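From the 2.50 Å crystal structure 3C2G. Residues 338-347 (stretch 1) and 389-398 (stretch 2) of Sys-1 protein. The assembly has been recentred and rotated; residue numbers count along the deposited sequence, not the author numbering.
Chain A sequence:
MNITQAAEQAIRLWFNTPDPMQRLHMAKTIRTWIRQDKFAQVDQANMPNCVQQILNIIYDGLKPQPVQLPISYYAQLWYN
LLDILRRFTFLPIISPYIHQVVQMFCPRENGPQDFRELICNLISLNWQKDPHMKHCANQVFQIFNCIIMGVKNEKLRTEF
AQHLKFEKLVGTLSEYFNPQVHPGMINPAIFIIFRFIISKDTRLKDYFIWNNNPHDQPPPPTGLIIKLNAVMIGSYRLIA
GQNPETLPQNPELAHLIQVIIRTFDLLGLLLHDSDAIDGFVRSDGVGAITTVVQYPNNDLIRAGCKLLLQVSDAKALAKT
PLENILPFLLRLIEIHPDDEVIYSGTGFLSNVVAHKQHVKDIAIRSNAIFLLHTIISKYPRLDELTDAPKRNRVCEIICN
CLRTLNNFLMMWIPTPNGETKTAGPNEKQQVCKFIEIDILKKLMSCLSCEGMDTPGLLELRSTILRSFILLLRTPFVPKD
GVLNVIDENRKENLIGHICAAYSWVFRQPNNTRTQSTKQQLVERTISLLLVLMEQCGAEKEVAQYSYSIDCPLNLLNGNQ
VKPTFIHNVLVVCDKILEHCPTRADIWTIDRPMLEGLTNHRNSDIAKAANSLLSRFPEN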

ATOM      1  N   ASP A 338       3.136  -6.092  16.598  1.00 47.02           N
ATOM      2  CA  ASP A 338       3.074  -4.745  16.027  1.00 46.11           C
ATOM      3  C   ASP A 338       1.898  -4.421  15.100  1.00 45.20           C
ATOM      4  O   ASP A 338       1.511  -5.209  14.220  1.00 44.53           O
ATOM      5  CB  ASP A 338       4.462  -4.243  15.573  1.00 47.28           C
ATOM      6  CG  ASP A 338       4.567  -3.997  14.101  1.00 47.50           C
ATOM      7  OD1 ASP A 338       4.834  -4.949  13.350  1.00 50.30           O
ATOM      8  OD2 ASP A 338       4.443  -2.828  13.701  1.00 50.40           O
ATOM      9  N   ASP A 339       1.320  -3.248  15.341  1.00 43.87           N
ATOM     10  CA  ASP A 339       0.079  -2.826  14.703  1.00 42.20           C
ATOM     11  C   ASP A 339       0.116  -2.773  13.185  1.00 40.63           C
ATOM     12  O   ASP A 339      -0.917  -2.979  12.546  1.00 40.68           O
ATOM     13  CB  ASP A 339      -0.390  -1.488  15.270  1.00 42.30           C
ATOM     14  CG  ASP A 339      -0.933  -1.614  16.689  1.00 45.18           C
ATOM     15  OD1 ASP A 339      -1.329  -2.732  17.106  1.00 44.20           O
ATOM     16  OD2 ASP A 339      -0.970  -0.580  17.395  1.00 49.23           O
ATOM     17  N   GLU A 340       1.284  -2.509  12.603  1.00 38.25           N
ATOM     18  CA  GLU A 340       1.389  -2.462  11.149  1.00 36.73           C
ATOM     19  C   GLU A 340       1.132  -3.839  10.572  1.00 33.98           C
ATOM     20  O   GLU A 340       0.493  -3.978   9.537  1.00 33.89           O
ATOM     21  CB  GLU A 340       2.766  -1.957  10.699  1.00 38.12           C
ATOM     22  CG  GLU A 340       2.978  -0.457  10.869  1.00 44.26           C
ATOM     23  CD  GLU A 340       1.980   0.391  10.080  1.00 51.61           C
ATOM     24  OE1 GLU A 340       1.637   0.011   8.929  1.00 53.57           O
ATOM     25  OE2 GLU A 340       1.543   1.443  10.617  1.00 54.67           O
ATOM     26  N   VAL A 341       1.637  -4.859  11.251  1.00 31.23           N
ATOM     27  CA  VAL A 341       1.437  -6.223  10.820  1.00 29.98           C
ATOM     28  C   VAL A 341      -0.040  -6.610  10.996  1.00 30.02           C
ATOM     29  O   VAL A 341      -0.622  -7.221  10.105  1.00 29.96           O
ATOM     30  CB  VAL A 341       2.407  -7.192  11.555  1.00 29.92           C
ATOM     31  CG1 VAL A 341       2.106  -8.618  11.217  1.00 27.83           C
ATOM     32  CG2 VAL A 341       3.843  -6.891  11.160  1.00 30.41           C
ATOM     33  N   ILE A 342      -0.647  -6.220  12.121  1.00 29.46           N
ATOM     34  CA  ILE A 342      -2.058  -6.495  12.371  1.00 29.22           C
ATOM     35  C   ILE A 342      -2.896  -5.811  11.306  1.00 29.07           C
ATOM     36  O   ILE A 342      -3.856  -6.388  10.782  1.00 29.62           O
ATOM     37  CB  ILE A 342      -2.534  -6.008  13.768  1.00 29.64           C
ATOM     38  CG1 ILE A 342      -1.690  -6.598  14.912  1.00 30.04           C
ATOM     39  CG2 ILE A 342      -4.000  -6.313  13.974  1.00 28.37           C
ATOM     40  CD1 ILE A 342      -1.457  -8.074  14.833  1.00 29.37           C
ATOM     41  N   TYR A 343      -2.518  -4.583  10.984  1.00 27.64           N
ATOM     42  CA  TYR A 343      -3.227  -3.808   9.991  1.00 27.36           C
ATOM     43  C   TYR A 343      -3.192  -4.497   8.645  1.00 27.53           C
ATOM     44  O   TYR A 343      -4.238  -4.659   8.022  1.00 28.40           O
ATOM     45  CB  TYR A 343      -2.639  -2.415   9.875  1.00 27.05           C
ATOM     46  CG  TYR A 343      -3.146  -1.651   8.684  1.00 28.60           C
ATOM     47  CD1 TYR A 343      -4.479  -1.187   8.643  1.00 27.26           C
ATOM     48  CD2 TYR A 343      -2.301  -1.367   7.596  1.00 26.42           C
ATOM     49  CE1 TYR A 343      -4.956  -0.473   7.551  1.00 28.11           C
ATOM     50  CE2 TYR A 343      -2.768  -0.644   6.490  1.00 26.17           C
ATOM     51  CZ  TYR A 343      -4.096  -0.203   6.467  1.00 28.70           C
ATOM     52  OH  TYR A 343      -4.576   0.514   5.381  1.00 28.35           O
ATOM     53  N   SER A 344      -2.005  -4.924   8.216  1.00 27.34           N
ATOM     54  CA  SER A 344      -1.834  -5.579   6.921  1.00 27.35           C
ATOM     55  C   SER A 344      -2.552  -6.920   6.857  1.00 27.05           C
ATOM     56  O   SER A 344      -3.236  -7.209   5.879  1.00 26.75           O
ATOM     57  CB  SER A 344      -0.353  -5.788   6.608  1.00 27.58           C
ATOM     58  OG  SER A 344       0.376  -4.577   6.692  1.00 29.00           O
ATOM     59  N   GLY A 345      -2.388  -7.729   7.904  1.00 27.02           N
ATOM     60  CA  GLY A 345      -2.970  -9.061   7.962  1.00 26.44           C
ATOM     61  C   GLY A 345      -4.488  -9.043   7.949  1.00 27.08           C
ATOM     62  O   GLY A 345      -5.113  -9.789   7.192  1.00 27.85           O
ATOM     63  N   THR A 346      -5.090  -8.202   8.791  1.00 25.97           N
ATOM     64  CA  THR A 346      -6.540  -8.118   8.848  1.00 24.94           C
ATOM     65  C   THR A 346      -7.108  -7.514   7.561  1.00 25.00           C
ATOM     66  O   THR A 346      -8.223  -7.858   7.155  1.00 25.31           O
ATOM     67  CB  THR A 346      -7.068  -7.320  10.089  1.00 24.78           C
ATOM     68  OG1 THR A 346      -6.572  -5.973  10.066  1.00 23.60           O
ATOM     69  CG2 THR A 346      -6.677  -7.997  11.396  1.00 24.77           C
ATOM     70  N   GLY A 347      -6.353  -6.596   6.945  1.00 24.31           N
ATOM     71  CA  GLY A 347      -6.733  -5.994   5.674  1.00 22.92           C
ATOM     72  C   GLY A 347      -6.764  -7.058   4.598  1.00 23.91           C
ATOM     73  O   GLY A 347      -7.722  -7.161   3.842  1.00 25.20           O
ATOM     74  N   PRO A 389      -1.410   9.380  14.648  1.00 56.43           N
ATOM     75  CA  PRO A 389      -1.066   8.275  13.736  1.00 55.20           C
ATOM     76  C   PRO A 389      -1.533   6.904  14.236  1.00 53.30           C
ATOM     77  O   PRO A 389      -2.076   6.119  13.459  1.00 52.88           O
ATOM     78  CB  PRO A 389       0.468   8.325  13.681  1.00 55.24           C
ATOM     79  CG  PRO A 389       0.817   9.717  14.074  1.00 56.00           C
ATOM     80  CD  PRO A 389      -0.203  10.098  15.099  1.00 56.34           C
ATOM     81  N   LYS A 390      -1.323   6.641  15.521  1.00 51.38           N
ATOM     82  CA  LYS A 390      -1.674   5.365  16.138  1.00 50.13           C
ATOM     83  C   LYS A 390      -3.197   5.188  16.297  1.00 48.51           C
ATOM     84  O   LYS A 390      -3.714   4.091  16.084  1.00 48.00           O
ATOM     85  CB  LYS A 390      -0.907   5.193  17.463  1.00 50.42           C
ATOM     86  CG  LYS A 390      -1.542   4.287  18.524  1.00 52.95           C
ATOM     87  CD  LYS A 390      -1.103   2.819  18.440  1.00 55.76           C
ATOM     88  CE  LYS A 390      -1.247   2.139  19.821  1.00 57.27           C
ATOM     89  NZ  LYS A 390      -1.452   0.654  19.784  1.00 56.87           N
ATOM     90  N   ARG A 391      -3.901   6.265  16.647  1.00 46.47           N
ATOM     91  CA  ARG A 391      -5.362   6.252  16.736  1.00 44.93           C
ATOM     92  C   ARG A 391      -5.999   5.938  15.384  1.00 43.24           C
ATOM     93  O   ARG A 391      -6.946   5.162  15.307  1.00 41.74           O
ATOM     94  CB  ARG A 391      -5.898   7.575  17.279  1.00 44.58           C
ATOM     95  CG  ARG A 391      -7.388   7.568  17.603  1.00 46.36           C
ATOM     96  CD  ARG A 391      -7.828   8.817  18.361  1.00 47.28           C
ATOM     97  NE  ARG A 391      -7.676  10.027  17.550  1.00 54.44           N
ATOM     98  CZ  ARG A 391      -6.763  10.975  17.757  1.00 55.48           C
ATOM     99  NH1 ARG A 391      -5.906  10.883  18.769  1.00 55.84           N
ATOM    100  NH2 ARG A 391      -6.710  12.023  16.946  1.00 56.70           N
ATOM    101  N   ASN A 392      -5.476   6.522  14.313  1.00 42.08           N
ATOM    102  CA  ASN A 392      -5.989   6.175  12.998  1.00 41.69           C
ATOM    103  C   ASN A 392      -5.730   4.703  12.627  1.00 41.09           C
ATOM    104  O   ASN A 392      -6.542   4.078  11.953  1.00 40.93           O
ATOM    105  CB  ASN A 392      -5.475   7.122  11.915  1.00 41.03           C
ATOM    106  CG  ASN A 392      -6.323   7.069  10.647  1.00 41.85           C
ATOM    107  OD1 ASN A 392      -7.462   7.534  10.624  1.00 41.95           O
ATOM    108  ND2 ASN A 392      -5.774   6.489   9.596  1.00 43.29           N
ATOM    109  N   ARG A 393      -4.613   4.150  13.092  1.00 40.55           N
ATOM    110  CA  ARG A 393      -4.266   2.763  12.788  1.00 40.54           C
ATOM    111  C   ARG A 393      -5.239   1.777  13.452  1.00 39.39           C
ATOM    112  O   ARG A 393      -5.750   0.862  12.802  1.00 38.81           O
ATOM    113  CB  ARG A 393      -2.813   2.451  13.188  1.00 40.93           C
ATOM    114  CG  ARG A 393      -2.062   1.566  12.198  1.00 43.63           C
ATOM    115  CD  ARG A 393      -2.051   2.251  10.828  1.00 50.66           C
ATOM    116  NE  ARG A 393      -1.179   1.628   9.825  1.00 53.16           N
ATOM    117  CZ  ARG A 393      -1.122   2.011   8.548  1.00 54.67           C
ATOM    118  NH1 ARG A 393      -1.883   3.009   8.099  1.00 52.52           N
ATOM    119  NH2 ARG A 393      -0.308   1.386   7.710  1.00 56.92           N
ATOM    120  N   VAL A 394      -5.480   1.982  14.742  1.00 38.46           N
ATOM    121  CA  VAL A 394      -6.387   1.151  15.511  1.00 38.58           C
ATOM    122  C   VAL A 394      -7.768   1.200  14.859  1.00 38.97           C
ATOM    123  O   VAL A 394      -8.477   0.202  14.776  1.00 39.44           O
ATOM    124  CB  VAL A 394      -6.459   1.636  16.972  1.00 38.44           C
ATOM    125  CG1 VAL A 394      -7.577   0.919  17.738  1.00 37.46           C
ATOM    126  CG2 VAL A 394      -5.116   1.421  17.661  1.00 37.09           C
ATOM    127  N   CYS A 395      -8.103   2.378  14.370  1.00 38.63           N
ATOM    128  CA  CYS A 395      -9.362   2.650  13.755  1.00 37.71           C
ATOM    129  C   CYS A 395      -9.521   1.849  12.459  1.00 36.26           C
ATOM    130  O   CYS A 395     -10.535   1.193  12.259  1.00 36.69           O
ATOM    131  CB  CYS A 395      -9.438   4.151  13.505  1.00 38.47           C
ATOM    132  SG  CYS A 395     -10.943   4.736  12.791  1.00 42.07           S
ATOM    133  N   GLU A 396      -8.510   1.893  11.600  1.00 34.54           N
ATOM    134  CA  GLU A 396      -8.453   1.080  10.389  1.00 32.49           C
ATOM    135  C   GLU A 396      -8.379  -0.428  10.682  1.00 30.71           C
ATOM    136  O   GLU A 396      -8.878  -1.246   9.904  1.00 30.27           O
ATOM    137  CB  GLU A 396      -7.252   1.514   9.545  1.00 33.39           C
ATOM    138  CG  GLU A 396      -7.403   2.888   8.848  1.00 34.60           C
ATOM    139  CD  GLU A 396      -6.067   3.467   8.369  0.50 33.74           C
ATOM    140  OE1 GLU A 396      -5.031   3.239   9.037  0.50 34.65           O
ATOM    141  OE2 GLU A 396      -6.055   4.167   7.333  0.50 34.78           O
ATOM    142  N   ILE A 397      -7.761  -0.800  11.796  1.00 28.99           N
ATOM    143  CA  ILE A 397      -7.697  -2.205  12.201  1.00 28.08           C
ATOM    144  C   ILE A 397      -9.085  -2.774  12.564  1.00 28.42           C
ATOM    145  O   ILE A 397      -9.502  -3.810  12.033  1.00 28.21           O
ATOM    146  CB  ILE A 397      -6.686  -2.432  13.352  1.00 28.13           C
ATOM    147  CG1 ILE A 397      -5.251  -2.237  12.832  1.00 27.06           C
ATOM    148  CG2 ILE A 397      -6.865  -3.828  13.947  1.00 27.77           C
ATOM    149  CD1 ILE A 397      -4.176  -2.345  13.874  1.00 26.52           C
ATOM    150  N   ILE A 398      -9.792  -2.090  13.463  1.00 27.69           N
ATOM    151  CA  ILE A 398     -11.139  -2.489  13.848  1.00 27.37           C
ATOM    152  C   ILE A 398     -12.039  -2.506  12.621  1.00 27.52           C
ATOM    153  O   ILE A 398     -12.863  -3.402  12.450  1.00 26.55           O
ATOM    154  CB  ILE A 398     -11.720  -1.550  14.914  1.00 26.88           C
ATOM    155  CG1 ILE A 398     -10.874  -1.622  16.182  1.00 25.65           C
ATOM    156  CG2 ILE A 398     -13.185  -1.921  15.234  1.00 27.23           C
ATOM    157  CD1 ILE A 398     -11.155  -0.483  17.139  1.00 25.10           C
TER

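Helices packed side by side often combine a small apolar seam with charged side chains that reach across to the partner helix, as in Sys-1 protein. Helices 339-347 and 389-398 run in nearly the same direction, 27° apart, with axes 9.2 Å apart at closest approach, and bury about 486 Å² in total. They come closest in register where Y343 meets I397, whose CA atoms lie 5.2 Å apart.

I397 anchors the seam. Its CA-to-CB bond points sideways, but the m,t rotamer extends the chain so that its end comes nearer the partner helix. I397 CD1, at the extended end, rests 3.6 Å from D339 O; I397 CG1 lies 3.9 Å from Y343 CB, and the other branch, I397 CG2, meets I342 CG2 at 3.8 Å. I342 starts toward the contact, yet its m,m conformation leads CD1 away. Both isoleucines are buried, which suits their apolar side chains. T346, in the p rotamer, points its CB toward the partner, but T346 OG1 lies 4.1 Å from I397 O, too far for a hydrogen bond; it bonds instead to I342 O at 2.8 Å.

R393 shows how one long side chain can serve several partners. Its chi1 lies off the wells at -140°; with chi2 p and chi3 t, the guanidinium covers one face of the Y343 ring (chi1 t, chi2 71°), R393 CZ 4.0 Å from the centroid. At the guanidinium edge, near its plane, R393 NH2 donates to E340 OE1 at 2.7 Å in a salt bridge; R393 NH1 also makes a weak 3.3 Å bond to E396 OE1 within its own helix, with the acceptor well out of that plane. E340 folds through m,m torsions, bringing its carboxylate nearer from a sideways start.

A second salt bridge between the helices joins K390 NZ to D339 OD2 at 2.7 Å. Lysine's length suits this reach from a sideways CB: chi1, chi3 and chi4 are t and chi2 is off at 91°, a mostly extended chain. D339, already pointing toward the partner, needs only a short side chain.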